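PDB 5H2D: KLLA0C04147p from Kluyveromyces lactis, which binds ergosterol in its OSBP-related domain, the C-terminal part of a longer protein, and probably transfers sterols between membranes. Local coordinates for residues Arg75-Leu80 against Tyr138-Glu143; Glu127-Ser132 against Val335-Pro340; Glu81-Leu86 against Pro159-Phe164. All coordinates share one frame; numbering follows the deposited sequence.

Interaction 1 of 3, residues Arg75-Leu80 against Tyr138-Glu143; sequences RVAEDL and YRFFTE. With ERG (ergosterol), chain B.
With chi1 at 169° the Phe140 ring points away from its own N and reaches from the strand to Ala77, while Leu80, its CG anti to the carbonyl carbon (chi1 -58°), extends CD1 into the angle between Phe140 and Tyr138. This is the inner face of the beta barrel of the OSBP-related domain, where strand 138-146 meets the short helical segment, two residues of which, Arg75 and Asp79, line the ergosterol pocket. Ala77 makes a CH-pi contact: its CB lies 3.9 Å from the centroid of the Phe140 ring, 19° off the normal, and is shifted toward the rim, with CE2 of that ring nearest at 3.7 Å. Leu80 CD1 serves both aromatic rings at once, 3.7 Å from Tyr138 CE1 and 3.8 Å from Phe140 CD1, approaching each at a slant. No direct hydrogen bond spans the segments. Instead, a water in the plane of the Tyr138 ring lies 2.7 Å from Tyr138 OH and donates to Leu80 O, also at 2.7 Å, joining the phenol to the backbone. The other side of Arg75-Leu80 belongs to the ligand: the Arg75 guanidinium, paired with Glu78 and Glu68, packs on methyls C18 and C19 of ergosterol. At the sterol hydroxyl, Lys205 hydrogen-bonds the ligand and forms a salt bridge with Asp79 OD2, whereas Asp79 OD1 lies 3.1 Å from ergosterol O1.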
loop_
_atom_site.group_PDB
_atom_site.type_symbol
_atom_site.label_atom_id
_atom_site.label_comp_id
_atom_site.label_asym_id
_atom_site.label_seq_id
_atom_site.Cartn_x
_atom_site.Cartn_y
_atom_site.Cartn_z
ATOM N N ARG A 75 -2.030 -3.886 -4.376
ATOM C CA ARG A 75 -0.737 -3.901 -3.696
ATOM C C ARG A 75 -0.590 -2.702 -2.777
ATOM O O ARG A 75 -0.001 -2.813 -1.694
ATOM C CB ARG A 75 0.409 -3.916 -4.711
ATOM C CG ARG A 75 0.479 -5.174 -5.548
ATOM C CD ARG A 75 0.516 -6.452 -4.707
ATOM N NE ARG A 75 1.752 -6.575 -3.933
ATOM C CZ ARG A 75 2.857 -7.182 -4.368
ATOM N NH1 ARG A 75 2.878 -7.761 -5.567
ATOM N NH2 ARG A 75 3.924 -7.223 -3.583
ATOM N N VAL A 76 -1.097 -1.539 -3.194
ATOM C CA VAL A 76 -1.033 -0.363 -2.329
ATOM C C VAL A 76 -1.911 -0.541 -1.095
ATOM O O VAL A 76 -1.559 -0.074 -0.005
ATOM C CB VAL A 76 -1.409 0.894 -3.130
ATOM C CG1 VAL A 76 -1.546 2.085 -2.208
ATOM C CG2 VAL A 76 -0.342 1.164 -4.209
ATOM N N ALA A 77 -3.042 -1.247 -1.223
ATOM C CA ALA A 77 -3.857 -1.540 -0.048
ATOM C C ALA A 77 -3.141 -2.436 0.956
ATOM O O ALA A 77 -3.517 -2.448 2.135
ATOM C CB ALA A 77 -5.179 -2.189 -0.472
ATOM N N GLU A 78 -2.122 -3.193 0.528
ATOM C CA GLU A 78 -1.364 -3.988 1.483
ATOM C C GLU A 78 -0.571 -3.130 2.468
ATOM O O GLU A 78 -0.030 -3.677 3.435
ATOM C CB GLU A 78 -0.449 -4.969 0.729
ATOM C CG GLU A 78 -1.263 -6.016 -0.057
ATOM C CD GLU A 78 -0.421 -7.098 -0.733
ATOM O OE1 GLU A 78 0.385 -7.775 -0.052
ATOM O OE2 GLU A 78 -0.593 -7.304 -1.955
ATOM N N ASP A 79 -0.504 -1.807 2.256
ATOM C CA ASP A 79 -0.009 -0.902 3.295
ATOM C C ASP A 79 -0.754 -1.112 4.602
ATOM O O ASP A 79 -0.214 -0.842 5.686
ATOM C CB ASP A 79 -0.205 0.573 2.919
ATOM C CG ASP A 79 0.734 1.079 1.850
ATOM O OD1 ASP A 79 1.752 0.421 1.523
ATOM O OD2 ASP A 79 0.415 2.183 1.334
ATOM N N LEU A 80 -1.994 -1.575 4.517
ATOM C CA LEU A 80 -2.888 -1.621 5.670
ATOM C C LEU A 80 -2.849 -2.939 6.425
ATOM O O LEU A 80 -3.617 -3.099 7.384
ATOM C CB LEU A 80 -4.323 -1.348 5.208
ATOM C CG LEU A 80 -4.493 -0.010 4.493
ATOM C CD1 LEU A 80 -5.947 0.198 4.119
ATOM C CD2 LEU A 80 -3.972 1.130 5.378
ATOM N N TYR A 138 -12.159 0.694 9.377
ATOM C CA TYR A 138 -11.568 1.561 8.367
ATOM C C TYR A 138 -12.148 1.282 6.984
ATOM O O TYR A 138 -12.683 0.204 6.705
ATOM C CB TYR A 138 -10.023 1.466 8.332
ATOM C CG TYR A 138 -9.394 0.186 7.800
ATOM C CD1 TYR A 138 -9.449 -0.133 6.449
ATOM C CD2 TYR A 138 -8.668 -0.659 8.641
ATOM C CE1 TYR A 138 -8.844 -1.278 5.959
ATOM C CE2 TYR A 138 -8.050 -1.805 8.158
ATOM C CZ TYR A 138 -8.144 -2.109 6.813
ATOM O OH TYR A 138 -7.527 -3.244 6.332
ATOM N N ARG A 139 -12.035 2.293 6.119
ATOM C CA ARG A 139 -12.411 2.191 4.717
ATOM C C ARG A 139 -11.247 2.696 3.882
ATOM O O ARG A 139 -10.660 3.732 4.198
ATOM C CB ARG A 139 -13.697 2.987 4.409
ATOM C CG ARG A 139 -13.559 4.502 4.515
ATOM C CD ARG A 139 -14.928 5.175 4.387
ATOM N NE ARG A 139 -14.783 6.601 4.132
ATOM C CZ ARG A 139 -15.792 7.458 4.067
ATOM N NH1 ARG A 139 -17.039 7.039 4.272
ATOM N NH2 ARG A 139 -15.558 8.734 3.808
ATOM N N PHE A 140 -10.918 1.952 2.830
ATOM C CA PHE A 140 -9.862 2.277 1.883
ATOM C C PHE A 140 -10.474 2.463 0.505
ATOM O O PHE A 140 -11.308 1.663 0.079
ATOM C CB PHE A 140 -8.818 1.145 1.824
ATOM C CG PHE A 140 -7.833 1.260 0.680
ATOM C CD1 PHE A 140 -6.628 1.938 0.855
ATOM C CD2 PHE A 140 -8.097 0.671 -0.551
ATOM C CE1 PHE A 140 -5.718 2.038 -0.193
ATOM C CE2 PHE A 140 -7.180 0.767 -1.601
ATOM C CZ PHE A 140 -5.994 1.444 -1.407
ATOM N N PHE A 141 -10.030 3.492 -0.211
ATOM C CA PHE A 141 -10.483 3.702 -1.575
ATOM C C PHE A 141 -9.324 4.206 -2.419
ATOM O O PHE A 141 -8.495 4.987 -1.942
ATOM C CB PHE A 141 -11.632 4.714 -1.657
ATOM C CG PHE A 141 -12.132 4.903 -3.049
ATOM C CD1 PHE A 141 -12.845 3.890 -3.678
ATOM C CD2 PHE A 141 -11.840 6.054 -3.756
ATOM C CE1 PHE A 141 -13.288 4.041 -4.985
ATOM C CE2 PHE A 141 -12.280 6.212 -5.066
ATOM C CZ PHE A 141 -13.006 5.200 -5.674
ATOM N N THR A 142 -9.280 3.772 -3.678
ATOM C CA THR A 142 -8.234 4.237 -4.581
ATOM C C THR A 142 -8.783 4.295 -6.002
ATOM O O THR A 142 -9.648 3.497 -6.386
ATOM C CB THR A 142 -6.980 3.332 -4.498
ATOM O OG1 THR A 142 -5.957 3.835 -5.359
ATOM C CG2 THR A 142 -7.308 1.902 -4.921
ATOM N N GLU A 143 -8.282 5.268 -6.772
ATOM C CA GLU A 143 -8.616 5.430 -8.183
ATOM C C GLU A 143 -7.326 5.537 -8.981
ATOM O O GLU A 143 -6.381 6.209 -8.557
ATOM C CB GLU A 143 -9.469 6.686 -8.434
ATOM C CG GLU A 143 -9.783 6.944 -9.908
ATOM C CD GLU A 143 -10.671 8.175 -10.131
ATOM O OE1 GLU A 143 -11.096 8.395 -11.279
ATOM O OE2 GLU A 143 -10.944 8.908 -9.164
HETATM C C1 ERG B . 5.949 -1.958 -2.550
HETATM C C2 ERG B . 5.022 -1.419 -1.464
HETATM C C3 ERG B . 4.334 -0.201 -2.023
HETATM C C4 ERG B . 3.529 -0.570 -3.270
HETATM C C5 ERG B . 4.316 -1.274 -4.243
HETATM C C6 ERG B . 4.025 -1.104 -5.590
HETATM C C7 ERG B . 4.696 -1.803 -6.607
HETATM C C8 ERG B . 5.699 -2.727 -6.298
HETATM C C9 ERG B . 6.178 -2.768 -4.955
HETATM C C10 ERG B . 5.199 -2.310 -3.842
HETATM C C11 ERG B . 6.924 -4.117 -4.573
HETATM C C12 ERG B . 7.787 -4.671 -5.711
HETATM C C13 ERG B . 6.900 -4.801 -6.966
HETATM C C14 ERG B . 6.501 -3.352 -7.329
HETATM C C15 ERG B . 5.873 -3.535 -8.696
HETATM C C16 ERG B . 6.748 -4.630 -9.372
HETATM C C17 ERG B . 7.676 -5.150 -8.240
HETATM C C18 ERG B . 5.698 -5.749 -6.759
HETATM C C19 ERG B . 4.235 -3.499 -3.571
HETATM C C20 ERG B . 8.020 -6.633 -8.509
HETATM C C21 ERG B . 8.863 -7.289 -7.422
HETATM C C22 ERG B . 8.799 -6.650 -9.817
HETATM C C23 ERG B . 8.219 -7.293 -11.037
HETATM C C24 ERG B . 9.005 -7.267 -12.348
HETATM C C25 ERG B . 8.874 -8.641 -13.019
HETATM C C26 ERG B . 9.484 -9.694 -12.088
HETATM C C27 ERG B . 9.625 -8.714 -14.359
HETATM C C28 ERG B . 8.396 -6.170 -13.199
HETATM O O1 ERG B . 3.454 0.403 -1.009
HETATM O O HOH W 1 -5.861 -4.423 8.153
#

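Interaction 2 of 3, residues Glu127-Ser132 against Val335-Pro340; sequences ETFEYS and VTLNAP
The Tyr131 ring carries Leu337 CD2 on one face, almost over its centre, and the Phe129 ring receives the carbonyl oxygen of Leu337 at its edge, near the ring plane. Strand 128-133 of the OSBP-related domain's beta barrel here meets the last residues of the short, weakly bonded helix 332-337. The methyl contact is a CH-pi interaction, with CD2 of Leu337 3.6 Å from the Tyr131 centroid and 12° off the normal, the two side chains crossing at about a right angle. At Phe129, CE1 stands 3.2 Å and CZ 3.3 Å from Leu337 O, so two ring C-H groups face one carbonyl; CZ also packs on Leu337 CB at 4.0 Å. The Phe129 side chain also touches Leu73, Gln74 and Ala77 of helix 72-77, placing it between the two helices. A phenylalanine in place of Tyr131 would probably leave Thr336 OG1 without its donor from the strand and so weaken the tie to the helix. Thr336 OG1 is gripped twice: it hydrogen-bonds Phe333 O, three residues earlier, and Tyr131 OH donates a hydrogen bond to Thr336 OG1 at 2.7 Å.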
loop_
_atom_site.group_PDB
_atom_site.type_symbol
_atom_site.label_atom_id
_atom_site.label_comp_id
_atom_site.label_asym_id
_atom_site.label_seq_id
_atom_site.Cartn_x
_atom_site.Cartn_y
_atom_site.Cartn_z
ATOM N N GLU A 127 -9.884 2.920 -13.300
ATOM C CA GLU A 127 -10.140 1.767 -12.450
ATOM C C GLU A 127 -10.134 2.204 -10.989
ATOM O O GLU A 127 -9.396 3.111 -10.594
ATOM C CB GLU A 127 -9.080 0.692 -12.692
ATOM C CG GLU A 127 -9.399 -0.658 -12.037
ATOM C CD GLU A 127 -8.466 -1.795 -12.453
ATOM O OE1 GLU A 127 -8.342 -2.769 -11.677
ATOM O OE2 GLU A 127 -7.881 -1.741 -13.551
ATOM N N THR A 128 -10.992 1.583 -10.185
ATOM C CA THR A 128 -11.076 1.892 -8.771
ATOM C C THR A 128 -10.947 0.617 -7.953
ATOM O O THR A 128 -11.111 -0.489 -8.460
ATOM C CB THR A 128 -12.403 2.581 -8.414
ATOM O OG1 THR A 128 -13.496 1.733 -8.813
ATOM C CG2 THR A 128 -12.531 3.910 -9.135
ATOM N N PHE A 129 -10.647 0.785 -6.669
ATOM C CA PHE A 129 -10.686 -0.358 -5.771
ATOM C C PHE A 129 -11.080 0.132 -4.386
ATOM O O PHE A 129 -10.484 1.074 -3.861
ATOM C CB PHE A 129 -9.341 -1.113 -5.734
ATOM C CG PHE A 129 -9.302 -2.232 -4.701
ATOM C CD1 PHE A 129 -10.103 -3.357 -4.852
ATOM C CD2 PHE A 129 -8.480 -2.151 -3.581
ATOM C CE1 PHE A 129 -10.094 -4.364 -3.902
ATOM C CE2 PHE A 129 -8.462 -3.170 -2.635
ATOM C CZ PHE A 129 -9.274 -4.274 -2.801
ATOM N N GLU A 130 -12.106 -0.489 -3.816
ATOM C CA GLU A 130 -12.532 -0.190 -2.459
ATOM C C GLU A 130 -12.294 -1.394 -1.566
ATOM O O GLU A 130 -12.303 -2.541 -2.028
ATOM C CB GLU A 130 -14.014 0.176 -2.417
ATOM C CG GLU A 130 -14.906 -0.933 -2.944
ATOM C CD GLU A 130 -16.353 -0.781 -2.473
ATOM O OE1 GLU A 130 -16.708 -1.453 -1.480
ATOM O OE2 GLU A 130 -17.094 0.029 -3.087
ATOM N N TYR A 131 -12.073 -1.129 -0.282
ATOM C CA TYR A 131 -11.890 -2.207 0.690
ATOM C C TYR A 131 -12.176 -1.642 2.073
ATOM O O TYR A 131 -11.451 -0.761 2.550
ATOM C CB TYR A 131 -10.473 -2.776 0.599
ATOM C CG TYR A 131 -10.123 -3.936 1.506
ATOM C CD1 TYR A 131 -10.466 -5.239 1.156
ATOM C CD2 TYR A 131 -9.385 -3.736 2.669
ATOM C CE1 TYR A 131 -10.113 -6.314 1.964
ATOM C CE2 TYR A 131 -9.019 -4.807 3.483
ATOM C CZ TYR A 131 -9.386 -6.085 3.123
ATOM O OH TYR A 131 -9.017 -7.137 3.918
ATOM N N SER A 132 -13.234 -2.135 2.711
ATOM C CA SER A 132 -13.555 -1.719 4.067
ATOM C C SER A 132 -13.459 -2.914 4.998
ATOM O O SER A 132 -13.683 -4.061 4.596
ATOM C CB SER A 132 -14.954 -1.104 4.139
ATOM O OG SER A 132 -15.028 0.063 3.341
ATOM N N VAL A 335 -4.998 -12.316 -0.158
ATOM C CA VAL A 335 -6.093 -13.162 -0.621
ATOM C C VAL A 335 -7.448 -12.504 -0.392
ATOM O O VAL A 335 -8.397 -12.732 -1.163
ATOM C CB VAL A 335 -5.997 -14.545 0.058
ATOM C CG1 VAL A 335 -7.304 -15.338 -0.133
ATOM C CG2 VAL A 335 -4.847 -15.339 -0.541
ATOM N N THR A 336 -7.566 -11.643 0.631
ATOM C CA THR A 336 -8.868 -11.024 0.889
ATOM C C THR A 336 -9.228 -9.926 -0.109
ATOM O O THR A 336 -10.405 -9.551 -0.197
ATOM C CB THR A 336 -8.949 -10.420 2.302
ATOM O OG1 THR A 336 -8.172 -9.209 2.377
ATOM C CG2 THR A 336 -8.500 -11.417 3.367
ATOM N N LEU A 337 -8.261 -9.404 -0.869
ATOM C CA LEU A 337 -8.461 -8.117 -1.520
ATOM C C LEU A 337 -9.285 -8.230 -2.796
ATOM O O LEU A 337 -10.192 -7.421 -3.025
ATOM C CB LEU A 337 -7.108 -7.478 -1.835
ATOM C CG LEU A 337 -6.305 -7.061 -0.604
ATOM C CD1 LEU A 337 -4.907 -6.589 -0.999
ATOM C CD2 LEU A 337 -7.021 -5.983 0.184
ATOM N N ASN A 338 -8.956 -9.189 -3.661
ATOM C CA ASN A 338 -9.663 -9.347 -4.927
ATOM C C ASN A 338 -10.836 -10.313 -4.829
ATOM O O ASN A 338 -11.213 -10.922 -5.838
ATOM C CB ASN A 338 -8.703 -9.802 -6.028
ATOM C CG ASN A 338 -9.212 -9.438 -7.412
ATOM O OD1 ASN A 338 -9.734 -8.349 -7.610
ATOM N ND2 ASN A 338 -9.093 -10.368 -8.369
ATOM N N ALA A 339 -11.428 -10.457 -3.651
ATOM C CA ALA A 339 -12.516 -11.418 -3.455
ATOM C C ALA A 339 -13.825 -10.863 -3.996
ATOM O O ALA A 339 -14.257 -9.791 -3.561
ATOM C CB ALA A 339 -12.672 -11.737 -1.975
ATOM N N PRO A 340 -14.500 -11.562 -4.924
ATOM C CA PRO A 340 -15.813 -11.110 -5.428
ATOM C C PRO A 340 -16.925 -11.529 -4.472
ATOM O O PRO A 340 -17.781 -12.371 -4.784
ATOM C CB PRO A 340 -15.900 -11.811 -6.785
ATOM C CG PRO A 340 -15.199 -13.114 -6.546
ATOM C CD PRO A 340 -14.046 -12.793 -5.596
#

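Interaction 3 of 3, residues Glu81-Leu86 against Pro159-Phe164; sequences EYADLL and PKWDFF
Leu86 and Trp161 cross at about a right angle, the leucine lying over one face of the indole with both its CB and its CD1. The contact joins the start of helix 84-90 to strand 161-173, part of the beta barrel of the OSBP-related domain, at a point where the indole projects from the strand against the helix. The evidence for a CH-pi interaction is direct: Leu86 CB sits 3.6 Å from the centroid of the five-membered ring, only 11° off its normal. Further along the same side chain, CD1 is displaced toward the rim and lies 3.7 Å from Trp161 CD2 and 3.8 Å from CE3, so one leucine spans both rings of the indole. Trp161 sets CG between its backbone N and carbonyl carbon (chi1 53°), which swings the flat group across to the helix. Ala83 adds a smaller touch, approaching the benzene part obliquely. It lies three residues before Leu86, the backbone bond from Leu86 N to Ala83 O (2.9 Å) holds the two together, and this spacing sets the two aliphatic groups along the length of the indole. Phe105 of helix 95-108 and Leu188 of the neighbouring strand also pack on Leu86, while Ile190 and Asn87 touch Trp161; the three residues in contact are buried. At the benzene end, Ala83 CB reaches Trp161 CZ2 at 3.8 Å.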
loop_
_atom_site.group_PDB
_atom_site.type_symbol
_atom_site.label_atom_id
_atom_site.label_comp_id
_atom_site.label_asym_id
_atom_site.label_seq_id
_atom_site.Cartn_x
_atom_site.Cartn_y
_atom_site.Cartn_z
ATOM N N GLU A 81 -1.991 -3.889 6.030
ATOM C CA GLU A 81 -2.054 -5.221 6.626
ATOM C C GLU A 81 -1.925 -5.159 8.145
ATOM O O GLU A 81 -2.619 -5.890 8.862
ATOM C CB GLU A 81 -0.966 -6.128 6.045
ATOM C CG GLU A 81 -1.005 -7.528 6.626
ATOM C CD GLU A 81 -0.049 -8.498 5.925
ATOM O OE1 GLU A 81 0.595 -8.113 4.924
ATOM O OE2 GLU A 81 0.070 -9.654 6.378
ATOM N N TYR A 82 -1.046 -4.301 8.652
ATOM C CA TYR A 82 -0.805 -4.189 10.092
ATOM C C TYR A 82 -1.271 -2.839 10.631
ATOM O O TYR A 82 -0.614 -2.229 11.474
ATOM C CB TYR A 82 0.673 -4.416 10.399
ATOM C CG TYR A 82 1.183 -5.751 9.883
ATOM C CD1 TYR A 82 1.079 -6.908 10.656
ATOM C CD2 TYR A 82 1.771 -5.860 8.625
ATOM C CE1 TYR A 82 1.540 -8.139 10.198
ATOM C CE2 TYR A 82 2.245 -7.082 8.161
ATOM C CZ TYR A 82 2.116 -8.219 8.935
ATOM O OH TYR A 82 2.589 -9.423 8.456
ATOM N N ALA A 83 -2.408 -2.355 10.134
ATOM C CA ALA A 83 -2.936 -1.056 10.523
ATOM C C ALA A 83 -3.313 -0.975 12.002
ATOM O O ALA A 83 -3.498 0.141 12.498
ATOM C CB ALA A 83 -4.150 -0.707 9.656
ATOM N N ASP A 84 -3.435 -2.111 12.705
ATOM C CA ASP A 84 -3.614 -2.069 14.160
ATOM C C ASP A 84 -2.551 -1.202 14.817
ATOM O O ASP A 84 -2.797 -0.600 15.871
ATOM C CB ASP A 84 -3.564 -3.483 14.753
ATOM C CG ASP A 84 -4.848 -4.278 14.517
ATOM O OD1 ASP A 84 -5.828 -3.698 14.018
ATOM O OD2 ASP A 84 -4.879 -5.490 14.841
ATOM N N LEU A 85 -1.354 -1.141 14.221
ATOM C CA LEU A 85 -0.281 -0.321 14.779
ATOM C C LEU A 85 -0.691 1.136 14.905
ATOM O O LEU A 85 -0.182 1.849 15.781
ATOM C CB LEU A 85 0.983 -0.431 13.920
ATOM C CG LEU A 85 1.691 -1.777 14.004
ATOM C CD1 LEU A 85 2.717 -1.931 12.894
ATOM C CD2 LEU A 85 2.357 -1.933 15.361
ATOM N N LEU A 86 -1.588 1.602 14.030
ATOM C CA LEU A 86 -1.967 3.005 14.037
ATOM C C LEU A 86 -2.950 3.319 15.158
ATOM O O LEU A 86 -2.923 4.430 15.695
ATOM C CB LEU A 86 -2.535 3.397 12.672
ATOM C CG LEU A 86 -1.511 3.265 11.540
ATOM C CD1 LEU A 86 -2.155 3.729 10.252
ATOM C CD2 LEU A 86 -0.265 4.073 11.845
ATOM N N PRO A 159 -11.657 5.896 12.574
ATOM C CA PRO A 159 -11.966 6.856 13.644
ATOM C C PRO A 159 -10.738 7.559 14.211
ATOM O O PRO A 159 -10.801 8.762 14.495
ATOM C CB PRO A 159 -12.674 5.994 14.696
ATOM C CG PRO A 159 -13.352 4.937 13.908
ATOM C CD PRO A 159 -12.353 4.609 12.784
ATOM N N LYS A 160 -9.606 6.864 14.345
ATOM C CA LYS A 160 -8.439 7.436 15.004
ATOM C C LYS A 160 -7.330 7.860 14.045
ATOM O O LYS A 160 -6.348 8.459 14.489
ATOM C CB LYS A 160 -7.866 6.443 16.019
ATOM C CG LYS A 160 -8.869 5.984 17.073
ATOM C CD LYS A 160 -8.181 5.213 18.195
ATOM C CE LYS A 160 -9.202 4.742 19.225
ATOM N NZ LYS A 160 -8.689 4.881 20.615
ATOM N N TRP A 161 -7.449 7.571 12.750
ATOM C CA TRP A 161 -6.358 7.885 11.835
ATOM C C TRP A 161 -6.875 7.886 10.401
ATOM O O TRP A 161 -7.829 7.177 10.073
ATOM C CB TRP A 161 -5.192 6.888 11.962
ATOM C CG TRP A 161 -5.609 5.438 11.833
ATOM C CD1 TRP A 161 -5.927 4.584 12.849
ATOM C CD2 TRP A 161 -5.745 4.680 10.620
ATOM N NE1 TRP A 161 -6.258 3.346 12.353
ATOM C CE2 TRP A 161 -6.157 3.378 10.984
ATOM C CE3 TRP A 161 -5.560 4.976 9.268
ATOM C CZ2 TRP A 161 -6.387 2.373 10.039
ATOM C CZ3 TRP A 161 -5.789 3.974 8.329
ATOM C CH2 TRP A 161 -6.206 2.694 8.720
ATOM N N ASP A 162 -6.240 8.703 9.568
ATOM C CA ASP A 162 -6.425 8.675 8.124
ATOM C C ASP A 162 -5.081 8.385 7.473
ATOM O O ASP A 162 -4.021 8.578 8.075
ATOM C CB ASP A 162 -6.969 10.005 7.589
ATOM C CG ASP A 162 -8.234 10.443 8.288
ATOM O OD1 ASP A 162 -9.107 9.588 8.553
ATOM O OD2 ASP A 162 -8.328 11.655 8.591
ATOM N N PHE A 163 -5.123 7.926 6.223
ATOM C CA PHE A 163 -3.900 7.599 5.492
ATOM C C PHE A 163 -4.186 7.767 4.011
ATOM O O PHE A 163 -5.044 7.068 3.466
ATOM C CB PHE A 163 -3.435 6.169 5.790
ATOM C CG PHE A 163 -2.132 5.787 5.126
ATOM C CD1 PHE A 163 -1.013 6.615 5.201
ATOM C CD2 PHE A 163 -2.003 4.559 4.489
ATOM C CE1 PHE A 163 0.202 6.238 4.609
ATOM C CE2 PHE A 163 -0.798 4.185 3.912
ATOM C CZ PHE A 163 0.299 5.026 3.966
ATOM N N PHE A 164 -3.458 8.658 3.346
ATOM C CA PHE A 164 -3.688 8.852 1.920
ATOM C C PHE A 164 -2.387 9.240 1.241
ATOM O O PHE A 164 -1.440 9.711 1.878
ATOM C CB PHE A 164 -4.786 9.901 1.652
ATOM C CG PHE A 164 -4.444 11.311 2.103
ATOM C CD1 PHE A 164 -3.755 12.176 1.262
ATOM C CD2 PHE A 164 -4.878 11.785 3.336
ATOM C CE1 PHE A 164 -3.470 13.491 1.665
ATOM C CE2 PHE A 164 -4.594 13.102 3.737
ATOM C CZ PHE A 164 -3.899 13.936 2.898
#

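From the N terminus, residues 75-80 and 81-86 follow one another directly, and each waits for a later strand: interaction 1 closes when 138-143 arrives, 57 residues on, and interaction 3 when 159-164 does, after 72. Segment 127-132 lies inside both loops, yet its partner 335-340 comes 202 residues later, so each pair of interactions crosses and none nests. Strands 128-133 and 138-146 are antiparallel neighbours, which joins interactions 1 and 2 through backbone hydrogen bonds, Phe140 N to Tyr131 O among them. Interactions 1 and 3 meet through Leu80 and Asp79 packing on Phe163. Together they tie helices 72-77 and 84-90 and helix 332-337 to the barrel wall.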